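Local coordinates for CRISPR-associated protein, Cse1 family (Acidimicrobium ferrooxidans, PDB 4H3T), which probably serves as the large Cse1 subunit of a type I-E CRISPR Cascade complex, which recognises invading DNA under the direction of a CRISPR RNA, at residues L59-R69 against E231-R239; N217-R228 against A294-G302. The protein carries 1 engineered substitution. All blocks are in the same frame, centred on the assembly; numbering follows the deposited sequence.

Interaction 1 of 2, residues L59-R69 against E231-R239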
loop_
_atom_site.group_PDB
_atom_site.type_symbol
_atom_site.label_atom_id
_atom_site.label_comp_id
_atom_site.label_asym_id
_atom_site.label_seq_id
_atom_site.Cartn_x
_atom_site.Cartn_y
_atom_site.Cartn_z
ATOM N N LEU A 59 -9.005 5.095 -8.841
ATOM C CA LEU A 59 -10.209 5.630 -9.483
ATOM C C LEU A 59 -9.870 6.818 -10.375
ATOM O O LEU A 59 -10.350 6.957 -11.507
ATOM C CB LEU A 59 -11.225 6.076 -8.406
ATOM C CG LEU A 59 -12.412 6.961 -8.937
ATOM C CD1 LEU A 59 -13.273 6.139 -9.763
ATOM C CD2 LEU A 59 -13.269 7.497 -7.772
ATOM N N VAL A 60 -9.118 7.740 -9.812
ATOM C CA VAL A 60 -8.709 8.967 -10.499
ATOM C C VAL A 60 -7.771 8.645 -11.692
ATOM O O VAL A 60 -7.914 9.264 -12.751
ATOM C CB VAL A 60 -8.116 10.032 -9.521
ATOM C CG1 VAL A 60 -7.581 11.240 -10.259
ATOM C CG2 VAL A 60 -9.216 10.506 -8.582
ATOM N N LEU A 61 -6.944 7.645 -11.595
ATOM C CA LEU A 61 -6.091 7.251 -12.747
ATOM C C LEU A 61 -6.919 6.657 -13.897
ATOM O O LEU A 61 -6.632 6.920 -15.041
ATOM C CB LEU A 61 -5.072 6.228 -12.297
ATOM C CG LEU A 61 -3.901 6.762 -11.447
ATOM C CD1 LEU A 61 -3.143 5.588 -10.774
ATOM C CD2 LEU A 61 -2.957 7.646 -12.278
ATOM N N ALA A 62 -7.935 5.809 -13.588
ATOM C CA ALA A 62 -8.805 5.289 -14.631
ATOM C C ALA A 62 -9.472 6.446 -15.357
ATOM O O ALA A 62 -9.621 6.422 -16.582
ATOM C CB ALA A 62 -9.852 4.367 -14.033
ATOM N N LEU A 63 -9.917 7.444 -14.595
ATOM C CA LEU A 63 -10.565 8.646 -15.188
ATOM C C LEU A 63 -9.554 9.443 -16.063
ATOM O O LEU A 63 -9.899 9.867 -17.170
ATOM C CB LEU A 63 -10.991 9.438 -13.980
ATOM C CG LEU A 63 -12.127 10.417 -13.931
ATOM C CD1 LEU A 63 -13.186 10.240 -15.085
ATOM C CD2 LEU A 63 -12.752 10.289 -12.554
ATOM N N ALA A 64 -8.277 9.566 -15.606
ATOM C CA ALA A 64 -7.233 10.258 -16.380
ATOM C C ALA A 64 -7.000 9.610 -17.740
ATOM O O ALA A 64 -6.993 10.334 -18.735
ATOM C CB ALA A 64 -5.937 10.316 -15.607
ATOM N N TYR A 65 -6.865 8.255 -17.805
ATOM C CA TYR A 65 -6.670 7.580 -19.101
ATOM C C TYR A 65 -7.816 7.860 -20.079
ATOM O O TYR A 65 -7.600 7.991 -21.308
ATOM C CB TYR A 65 -6.535 6.064 -18.902
ATOM C CG TYR A 65 -5.182 5.618 -18.444
ATOM C CD1 TYR A 65 -4.081 5.662 -19.304
ATOM C CD2 TYR A 65 -5.026 4.971 -17.219
ATOM C CE1 TYR A 65 -2.850 5.114 -18.936
ATOM C CE2 TYR A 65 -3.820 4.417 -16.845
ATOM C CZ TYR A 65 -2.722 4.492 -17.700
ATOM O OH TYR A 65 -1.511 3.976 -17.260
ATOM N N ARG A 66 -9.047 7.969 -19.544
ATOM C CA ARG A 66 -10.232 8.220 -20.382
ATOM C C ARG A 66 -10.321 9.675 -20.775
ATOM O O ARG A 66 -10.692 9.958 -21.934
ATOM C CB ARG A 66 -11.537 7.769 -19.691
ATOM C CG ARG A 66 -11.640 6.268 -19.358
ATOM C CD ARG A 66 -11.472 5.415 -20.619
ATOM N NE ARG A 66 -12.611 5.611 -21.516
ATOM C CZ ARG A 66 -12.653 5.285 -22.806
ATOM N NH1 ARG A 66 -11.575 4.790 -23.416
ATOM N NH2 ARG A 66 -13.771 5.441 -23.494
ATOM N N ILE A 67 -10.030 10.611 -19.842
ATOM C CA ILE A 67 -10.085 12.043 -20.199
ATOM C C ILE A 67 -8.971 12.352 -21.208
ATOM O O ILE A 67 -9.189 13.071 -22.163
ATOM C CB ILE A 67 -9.953 12.944 -18.939
ATOM C CG1 ILE A 67 -11.220 12.911 -18.064
ATOM C CG2 ILE A 67 -9.618 14.377 -19.340
ATOM C CD1 ILE A 67 -10.994 13.369 -16.614
ATOM N N LEU A 68 -7.750 11.885 -20.945
ATOM C CA LEU A 68 -6.625 12.219 -21.816
ATOM C C LEU A 68 -6.577 11.351 -23.095
ATOM O O LEU A 68 -5.785 11.648 -24.010
ATOM C CB LEU A 68 -5.334 12.029 -20.975
ATOM C CG LEU A 68 -5.258 12.939 -19.710
ATOM C CD1 LEU A 68 -4.077 12.540 -18.835
ATOM C CD2 LEU A 68 -5.126 14.403 -20.059
ATOM N N ARG A 69 -7.363 10.243 -23.154
ATOM C CA ARG A 69 -7.356 9.307 -24.282
ATOM C C ARG A 69 -5.917 8.874 -24.480
ATOM O O ARG A 69 -5.418 8.760 -25.566
ATOM C CB ARG A 69 -7.981 9.944 -25.536
ATOM C CG ARG A 69 -9.422 10.346 -25.213
ATOM C CD ARG A 69 -10.261 10.804 -26.388
ATOM N NE ARG A 69 -10.326 9.800 -27.456
ATOM C CZ ARG A 69 -11.062 8.683 -27.449
ATOM N NH1 ARG A 69 -11.034 7.857 -28.492
ATOM N NH2 ARG A 69 -11.818 8.375 -26.392
ATOM N N GLU A 231 -7.460 2.033 -26.052
ATOM C CA GLU A 231 -8.726 2.717 -26.375
ATOM C C GLU A 231 -9.972 1.963 -25.982
ATOM O O GLU A 231 -10.935 2.608 -25.569
ATOM C CB GLU A 231 -8.789 3.009 -27.910
ATOM C CG GLU A 231 -7.901 4.171 -28.295
ATOM C CD GLU A 231 -8.186 4.662 -29.703
ATOM O OE1 GLU A 231 -8.390 3.804 -30.592
ATOM O OE2 GLU A 231 -8.284 5.895 -29.903
ATOM N N ASP A 232 -9.973 0.616 -26.058
ATOM C CA ASP A 232 -11.150 -0.177 -25.695
ATOM C C ASP A 232 -11.225 -0.536 -24.218
ATOM O O ASP A 232 -12.151 -1.235 -23.834
ATOM C CB ASP A 232 -11.163 -1.501 -26.485
ATOM C CG ASP A 232 -11.186 -1.317 -27.987
ATOM O OD1 ASP A 232 -11.983 -0.473 -28.469
ATOM O OD2 ASP A 232 -10.411 -2.018 -28.678
ATOM N N ASP A 233 -10.286 -0.101 -23.398
ATOM C CA ASP A 233 -10.279 -0.444 -21.954
ATOM C C ASP A 233 -11.074 0.618 -21.199
ATOM O O ASP A 233 -10.588 1.712 -21.008
ATOM C CB ASP A 233 -8.833 -0.553 -21.461
ATOM C CG ASP A 233 -8.684 -0.545 -19.954
ATOM O OD1 ASP A 233 -9.537 -1.164 -19.260
ATOM O OD2 ASP A 233 -7.724 0.079 -19.466
ATOM N N VAL A 234 -12.321 0.316 -20.830
ATOM C CA VAL A 234 -13.179 1.330 -20.248
ATOM C C VAL A 234 -13.522 1.020 -18.759
ATOM O O VAL A 234 -13.634 -0.116 -18.336
ATOM C CB VAL A 234 -14.456 1.594 -21.119
ATOM C CG1 VAL A 234 -14.068 1.936 -22.562
ATOM C CG2 VAL A 234 -15.440 0.437 -21.098
ATOM N N PRO A 235 -13.742 2.069 -17.986
ATOM C CA PRO A 235 -14.067 1.882 -16.568
ATOM C C PRO A 235 -15.527 1.465 -16.359
ATOM O O PRO A 235 -16.341 1.540 -17.276
ATOM C CB PRO A 235 -13.779 3.260 -15.979
ATOM C CG PRO A 235 -14.050 4.184 -17.080
ATOM C CD PRO A 235 -13.622 3.510 -18.308
ATOM N N ALA A 236 -15.842 1.097 -15.129
ATOM C CA ALA A 236 -17.133 0.557 -14.742
ATOM C C ALA A 236 -18.325 1.464 -15.120
ATOM O O ALA A 236 -19.358 0.936 -15.546
ATOM C CB ALA A 236 -17.158 0.247 -13.257
ATOM N N TRP A 237 -18.174 2.774 -14.967
ATOM C CA TRP A 237 -19.246 3.746 -15.262
ATOM C C TRP A 237 -19.456 3.950 -16.755
ATOM O O TRP A 237 -20.448 4.551 -17.089
ATOM C CB TRP A 237 -19.030 5.113 -14.578
ATOM C CG TRP A 237 -17.771 5.779 -14.966
ATOM C CD1 TRP A 237 -17.491 6.423 -16.144
ATOM C CD2 TRP A 237 -16.547 5.713 -14.238
ATOM N NE1 TRP A 237 -16.214 6.881 -16.123
ATOM C CE2 TRP A 237 -15.583 6.404 -14.989
ATOM C CE3 TRP A 237 -16.187 5.187 -12.993
ATOM C CZ2 TRP A 237 -14.272 6.541 -14.555
ATOM C CZ3 TRP A 237 -14.882 5.321 -12.573
ATOM C CH2 TRP A 237 -13.959 6.055 -13.329
ATOM N N GLU A 238 -18.594 3.427 -17.651
ATOM C CA GLU A 238 -18.838 3.442 -19.089
ATOM C C GLU A 238 -19.433 2.141 -19.492
ATOM O O GLU A 238 -19.901 2.027 -20.586
ATOM C CB GLU A 238 -17.553 3.701 -19.904
ATOM C CG GLU A 238 -17.017 5.104 -19.683
ATOM C CD GLU A 238 -15.929 5.471 -20.654
ATOM O OE1 GLU A 238 -15.962 4.995 -21.805
ATOM O OE2 GLU A 238 -15.025 6.234 -20.257
ATOM N N ARG A 239 -19.390 1.126 -18.640
ATOM C CA ARG A 239 -19.965 -0.179 -18.991
ATOM C C ARG A 239 -21.452 -0.206 -18.595
ATOM O O ARG A 239 -21.949 0.664 -17.876
ATOM C CB ARG A 239 -19.137 -1.281 -18.277
ATOM C CG ARG A 239 -17.674 -1.254 -18.717
ATOM C CD ARG A 239 -16.699 -1.919 -17.701
ATOM N NE ARG A 239 -16.396 -3.266 -18.153
ATOM C CZ ARG A 239 -15.382 -3.621 -18.931
ATOM N NH1 ARG A 239 -15.246 -4.877 -19.316
ATOM N NH2 ARG A 239 -14.469 -2.731 -19.293
#
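The indole of W237 and the side chains of L59, A62 and L63 make the tightly packed part of this contact, one flank of helix 52-68 against the loop that follows helix 210-217. CD1 of L59 reaches CZ3 of W237, 3.3 Å away, and CD1 of L63 meets CZ2 of W237 at 3.9 Å, the leucine crossing the indole at about a right angle. With CG of W237 set between its backbone N and carbonyl carbon (chi1 59°), the indole folds back so that CG of P235 lies over one face, toward the rim. Its NE1 bonds to the Y94 hydroxyl of helix 88-98. One turn further along, R66 bends at chi2 and chi3, which lays its CG 3.6 Å from CD of P235. The R66 guanidinium takes E238 side-on, one nitrogen to each oxygen: NE to OE2 at 2.8 Å, nearly straight (162°) and in the guanidinium plane, and NH2 to OE1 of E238, also 2.8 Å but more bent. CG1 of V234 sits over the centre of one guanidinium face, while NH1 of R66 gives the backbone O of E231 a weak bond. With R66 replaced by an alanine, the E238 carboxylate would probably lose its charged mate, keeping Y94, and the V234 methyl its flat partner. Beyond, the contact thins into solvent: R69, just past the helix end, has NH1 3.7 Å from OE2 of E231, a long salt bridge between exposed side chains. OE2 of E238 also bonds the Y94 hydroxyl, so this one carboxylate joins the loop to helices 52-68 and 88-98, beside the apolar packing round W237, with the polar hold centred on the R66-E238 pair.

Interaction 2 of 2, residues N217-R228 against A294-G302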
loop_
_atom_site.group_PDB
_atom_site.type_symbol
_atom_site.label_atom_id
_atom_site.label_comp_id
_atom_site.label_asym_id
_atom_site.label_seq_id
_atom_site.Cartn_x
_atom_site.Cartn_y
_atom_site.Cartn_z
ATOM N N ASN A 217 2.191 7.736 -12.410
ATOM C CA ASN A 217 1.411 6.499 -12.397
ATOM C C ASN A 217 0.733 6.180 -13.733
ATOM O O ASN A 217 0.209 5.051 -13.887
ATOM C CB ASN A 217 0.355 6.548 -11.286
ATOM C CG ASN A 217 0.932 6.305 -9.947
ATOM O OD1 ASN A 217 1.090 5.170 -9.585
ATOM N ND2 ASN A 217 1.345 7.342 -9.231
ATOM N N LEU A 218 0.707 7.141 -14.658
ATOM C CA LEU A 218 0.083 6.972 -15.963
ATOM C C LEU A 218 1.084 6.369 -16.909
ATOM O O LEU A 218 1.505 6.965 -17.871
ATOM C CB LEU A 218 -0.507 8.262 -16.494
ATOM C CG LEU A 218 -1.793 8.707 -15.783
ATOM C CD1 LEU A 218 -2.021 10.193 -16.074
ATOM C CD2 LEU A 218 -2.958 7.843 -16.159
ATOM N N VAL A 219 1.347 5.088 -16.685
ATOM C CA VAL A 219 2.250 4.352 -17.526
ATOM C C VAL A 219 1.659 4.327 -18.982
ATOM O O VAL A 219 0.487 3.890 -19.173
ATOM C CB VAL A 219 2.472 2.904 -17.003
ATOM C CG1 VAL A 219 3.484 2.172 -17.880
ATOM C CG2 VAL A 219 2.886 2.875 -15.522
ATOM N N PRO A 220 2.441 4.703 -19.998
ATOM C CA PRO A 220 1.898 4.662 -21.357
ATOM C C PRO A 220 1.549 3.233 -21.799
ATOM O O PRO A 220 2.222 2.271 -21.393
ATOM C CB PRO A 220 3.014 5.287 -22.191
ATOM C CG PRO A 220 3.629 6.260 -21.282
ATOM C CD PRO A 220 3.714 5.432 -19.992
ATOM N N TRP A 221 0.478 3.105 -22.629
ATOM C CA TRP A 221 -0.025 1.810 -23.112
ATOM C C TRP A 221 1.051 1.019 -23.890
ATOM O O TRP A 221 1.024 -0.204 -23.887
ATOM C CB TRP A 221 -1.244 2.022 -24.012
ATOM C CG TRP A 221 -2.405 2.676 -23.340
ATOM C CD1 TRP A 221 -2.691 2.706 -22.004
ATOM C CD2 TRP A 221 -3.402 3.467 -23.983
ATOM N NE1 TRP A 221 -3.823 3.446 -21.782
ATOM C CE2 TRP A 221 -4.329 3.853 -22.990
ATOM C CE3 TRP A 221 -3.667 3.793 -25.324
ATOM C CZ2 TRP A 221 -5.436 4.631 -23.284
ATOM C CZ3 TRP A 221 -4.778 4.563 -25.612
ATOM C CH2 TRP A 221 -5.615 5.016 -24.589
ATOM N N GLN A 222 2.018 1.713 -24.510
ATOM C CA GLN A 222 3.122 1.093 -25.239
ATOM C C GLN A 222 3.990 0.195 -24.339
ATOM O O GLN A 222 4.617 -0.718 -24.837
ATOM C CB GLN A 222 3.980 2.203 -25.865
ATOM C CG GLN A 222 5.019 1.816 -26.867
ATOM C CD GLN A 222 5.900 3.013 -27.256
ATOM O OE1 GLN A 222 5.976 4.064 -26.575
ATOM N NE2 GLN A 222 6.726 2.810 -28.249
ATOM N N TYR A 223 3.999 0.404 -23.010
ATOM C CA TYR A 223 4.730 -0.479 -22.098
ATOM C C TYR A 223 3.948 -1.774 -21.848
ATOM O O TYR A 223 3.443 -1.996 -20.744
ATOM C CB TYR A 223 5.001 0.222 -20.759
ATOM C CG TYR A 223 6.016 1.338 -20.852
ATOM C CD1 TYR A 223 7.364 1.099 -20.609
ATOM C CD2 TYR A 223 5.635 2.625 -21.196
ATOM C CE1 TYR A 223 8.316 2.108 -20.760
ATOM C CE2 TYR A 223 6.578 3.643 -21.352
ATOM C CZ TYR A 223 7.902 3.407 -21.011
ATOM O OH TYR A 223 8.843 4.402 -21.100
ATOM N N ARG A 224 3.844 -2.624 -22.859
ATOM C CA ARG A 224 3.058 -3.866 -22.778
ATOM C C ARG A 224 3.636 -4.850 -21.750
ATOM O O ARG A 224 2.927 -5.714 -21.261
ATOM C CB ARG A 224 2.958 -4.540 -24.145
ATOM C CG ARG A 224 2.197 -3.725 -25.204
ATOM C CD ARG A 224 0.862 -4.356 -25.561
ATOM N NE ARG A 224 0.981 -5.800 -25.817
ATOM C CZ ARG A 224 0.023 -6.710 -25.626
ATOM N NH1 ARG A 224 -1.186 -6.342 -25.194
ATOM N NH2 ARG A 224 0.261 -7.995 -25.871
ATOM N N ASN A 225 4.900 -4.702 -21.425
ATOM C CA ASN A 225 5.558 -5.477 -20.359
ATOM C C ASN A 225 5.191 -5.037 -18.969
ATOM O O ASN A 225 5.422 -5.791 -18.022
ATOM C CB ASN A 225 7.096 -5.367 -20.488
ATOM C CG ASN A 225 7.629 -3.910 -20.607
ATOM O OD1 ASN A 225 7.071 -3.057 -21.366
ATOM N ND2 ASN A 225 8.746 -3.584 -19.901
ATOM N N LEU A 226 4.678 -3.790 -18.813
ATOM C CA LEU A 226 4.348 -3.198 -17.530
ATOM C C LEU A 226 2.852 -3.082 -17.241
ATOM O O LEU A 226 2.470 -3.077 -16.062
ATOM C CB LEU A 226 4.977 -1.808 -17.484
ATOM C CG LEU A 226 6.480 -1.717 -17.738
ATOM C CD1 LEU A 226 6.954 -0.281 -17.454
ATOM C CD2 LEU A 226 7.322 -2.808 -16.904
ATOM N N ILE A 227 2.016 -2.848 -18.260
ATOM C CA ILE A 227 0.556 -2.718 -18.086
ATOM C C ILE A 227 -0.202 -3.253 -19.284
ATOM O O ILE A 227 0.383 -3.447 -20.331
ATOM C CB ILE A 227 0.124 -1.229 -17.907
ATOM C CG1 ILE A 227 0.508 -0.308 -19.139
ATOM C CG2 ILE A 227 0.615 -0.641 -16.701
ATOM C CD1 ILE A 227 -0.547 0.844 -19.292
ATOM N N ARG A 228 -1.537 -3.336 -19.148
ATOM C CA ARG A 228 -2.486 -3.532 -20.252
ATOM C C ARG A 228 -3.433 -2.346 -20.225
ATOM O O ARG A 228 -4.121 -2.087 -19.209
ATOM C CB ARG A 228 -3.280 -4.844 -20.179
ATOM C CG ARG A 228 -2.519 -6.118 -20.348
ATOM C CD ARG A 228 -2.343 -6.505 -21.814
ATOM N NE ARG A 228 -1.456 -7.663 -21.962
ATOM C CZ ARG A 228 -0.139 -7.624 -21.808
ATOM N NH1 ARG A 228 0.470 -6.481 -21.509
ATOM N NH2 ARG A 228 0.585 -8.734 -21.945
ATOM N N ALA A 294 -4.502 -10.494 -13.813
ATOM C CA ALA A 294 -4.139 -9.272 -13.069
ATOM C C ALA A 294 -2.637 -8.969 -13.148
ATOM O O ALA A 294 -2.239 -7.802 -13.211
ATOM C CB ALA A 294 -4.554 -9.412 -11.587
ATOM N N ARG A 295 -1.808 -10.025 -13.139
ATOM C CA ARG A 295 -0.363 -9.892 -13.186
ATOM C C ARG A 295 0.072 -9.185 -14.490
ATOM O O ARG A 295 0.957 -8.325 -14.460
ATOM C CB ARG A 295 0.283 -11.264 -12.977
ATOM C CG ARG A 295 1.712 -11.315 -13.342
ATOM C CD ARG A 295 2.382 -12.540 -12.769
ATOM N NE ARG A 295 3.739 -12.617 -13.274
ATOM C CZ ARG A 295 4.117 -13.090 -14.462
ATOM N NH1 ARG A 295 3.218 -13.563 -15.323
ATOM N NH2 ARG A 295 5.393 -13.115 -14.788
ATOM N N ASP A 296 -0.603 -9.457 -15.584
ATOM C CA ASP A 296 -0.296 -8.785 -16.854
ATOM C C ASP A 296 -0.764 -7.344 -16.884
ATOM O O ASP A 296 -0.219 -6.548 -17.629
ATOM C CB ASP A 296 -0.956 -9.526 -18.024
ATOM C CG ASP A 296 -0.384 -10.934 -18.300
ATOM O OD1 ASP A 296 0.793 -11.199 -17.911
ATOM O OD2 ASP A 296 -1.120 -11.770 -18.877
ATOM N N VAL A 297 -1.820 -7.017 -16.162
ATOM C CA VAL A 297 -2.448 -5.713 -16.255
ATOM C C VAL A 297 -1.891 -4.644 -15.308
ATOM O O VAL A 297 -1.752 -3.487 -15.700
ATOM C CB VAL A 297 -3.974 -5.894 -15.992
ATOM C CG1 VAL A 297 -4.712 -4.561 -15.923
ATOM C CG2 VAL A 297 -4.609 -6.805 -17.052
ATOM N N ASP A 298 -1.699 -5.006 -14.056
ATOM C CA ASP A 298 -1.607 -4.055 -12.948
ATOM C C ASP A 298 -0.193 -3.558 -12.654
ATOM O O ASP A 298 0.667 -4.344 -12.259
ATOM C CB ASP A 298 -2.208 -4.722 -11.723
ATOM C CG ASP A 298 -2.585 -3.812 -10.548
ATOM O OD1 ASP A 298 -2.040 -2.688 -10.448
ATOM O OD2 ASP A 298 -3.391 -4.240 -9.724
ATOM N N PRO A 299 0.013 -2.235 -12.763
ATOM C CA PRO A 299 1.334 -1.678 -12.511
ATOM C C PRO A 299 1.689 -1.472 -11.042
ATOM O O PRO A 299 2.801 -1.006 -10.768
ATOM C CB PRO A 299 1.236 -0.302 -13.209
ATOM C CG PRO A 299 -0.174 0.113 -12.972
ATOM C CD PRO A 299 -0.964 -1.153 -13.115
ATOM N N HIS A 300 0.752 -1.631 -10.122
ATOM C CA HIS A 300 0.974 -1.290 -8.698
ATOM C C HIS A 300 1.327 -2.498 -7.790
ATOM O O HIS A 300 1.216 -2.394 -6.564
ATOM C CB HIS A 300 -0.267 -0.611 -8.118
ATOM C CG HIS A 300 -0.532 0.734 -8.734
ATOM N ND1 HIS A 300 -1.800 1.103 -9.166
ATOM C CD2 HIS A 300 0.323 1.746 -8.952
ATOM C CE1 HIS A 300 -1.650 2.327 -9.672
ATOM N NE2 HIS A 300 -0.386 2.762 -9.512
ATOM N N VAL A 301 1.664 -3.629 -8.373
ATOM C CA VAL A 301 1.960 -4.846 -7.590
ATOM C C VAL A 301 3.195 -5.567 -8.191
ATOM O O VAL A 301 3.244 -5.765 -9.388
ATOM C CB VAL A 301 0.693 -5.752 -7.509
ATOM C CG1 VAL A 301 0.029 -5.967 -8.867
ATOM C CG2 VAL A 301 0.968 -7.116 -6.802
ATOM N N GLY A 302 4.123 -5.982 -7.324
ATOM C CA GLY A 302 5.278 -6.801 -7.659
ATOM C C GLY A 302 4.907 -8.244 -7.367
ATOM O O GLY A 302 3.931 -8.501 -6.640
HETATM O O HOH W 1 2.153 -6.552 -18.742
HETATM O O HOH W 2 2.582 -5.726 -15.144
#
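The guanidinium of R228 lies between the two segments, with CB of D296 over one face, toward its rim, and NH1 of R224 over the opposite face. At its edge the backbone O of R224 takes NH1 of R228 at 2.6 Å, the bond lying in both the guanidinium and the carbonyl plane. At the other end of the contact the imidazole of H300 has CG of P299 above the centre of one face and the side-chain amide of N217 at its edge. NE2 of H300 donates to OD1 of N217 at 2.8 Å, within the ring plane but 29° from the amide's carbonyl plane; the two flat groups are turned 54° apart. Between these ends, CG2 of I227 presses on CB of P299 at 3.6 Å, and CG2 of V297 touches CB of R228. The last turn of helix 291-297 offers its carbonyls to the loop: O of V297 receives a weak bond from N of R228 and a CA-H...O contact from I227, and water 1 donates to O of D296, 2.6 Å from it, and to O of R224. Just beyond the helix, OD1 of D298 accepts from N of H300 at 3.0 Å, an Asx turn. NH1 of R58 makes a salt bridge to OD1 of D298 and a hydrogen bond to ND1 of H300, while OD2 of D298 bonds the Y196 hydroxyl. With ND1 accepting from R58, a proton on NE2 alone would suit the N217 bond, consistent with a neutral imidazole whose rotation is fixed from both sides.

Helix 52-68 serves both contacts, whose centres lie about 15 Å apart on the same side of the chain's centre: it carries segment 59-69, and its L61 and Y65 touch segment 217-228. Y65, on segment 59-69 of interaction 1, makes the polar join: its OH probably hydrogen-bonds to O of V219 in interaction 2, 2.8 Å away, and its ring packs with CD1 3.3 Å from NE1 of W221. CD2 of L61 adds a touch on CB of N217 at 3.6 Å. Segments 217-228 and 231-239 follow one another in the same long loop, so this connection is held at successive points. Helix 254-257 meets both contacts, and a glycerol, probably from crystallisation, lies about 4 Å from the W237 side chain.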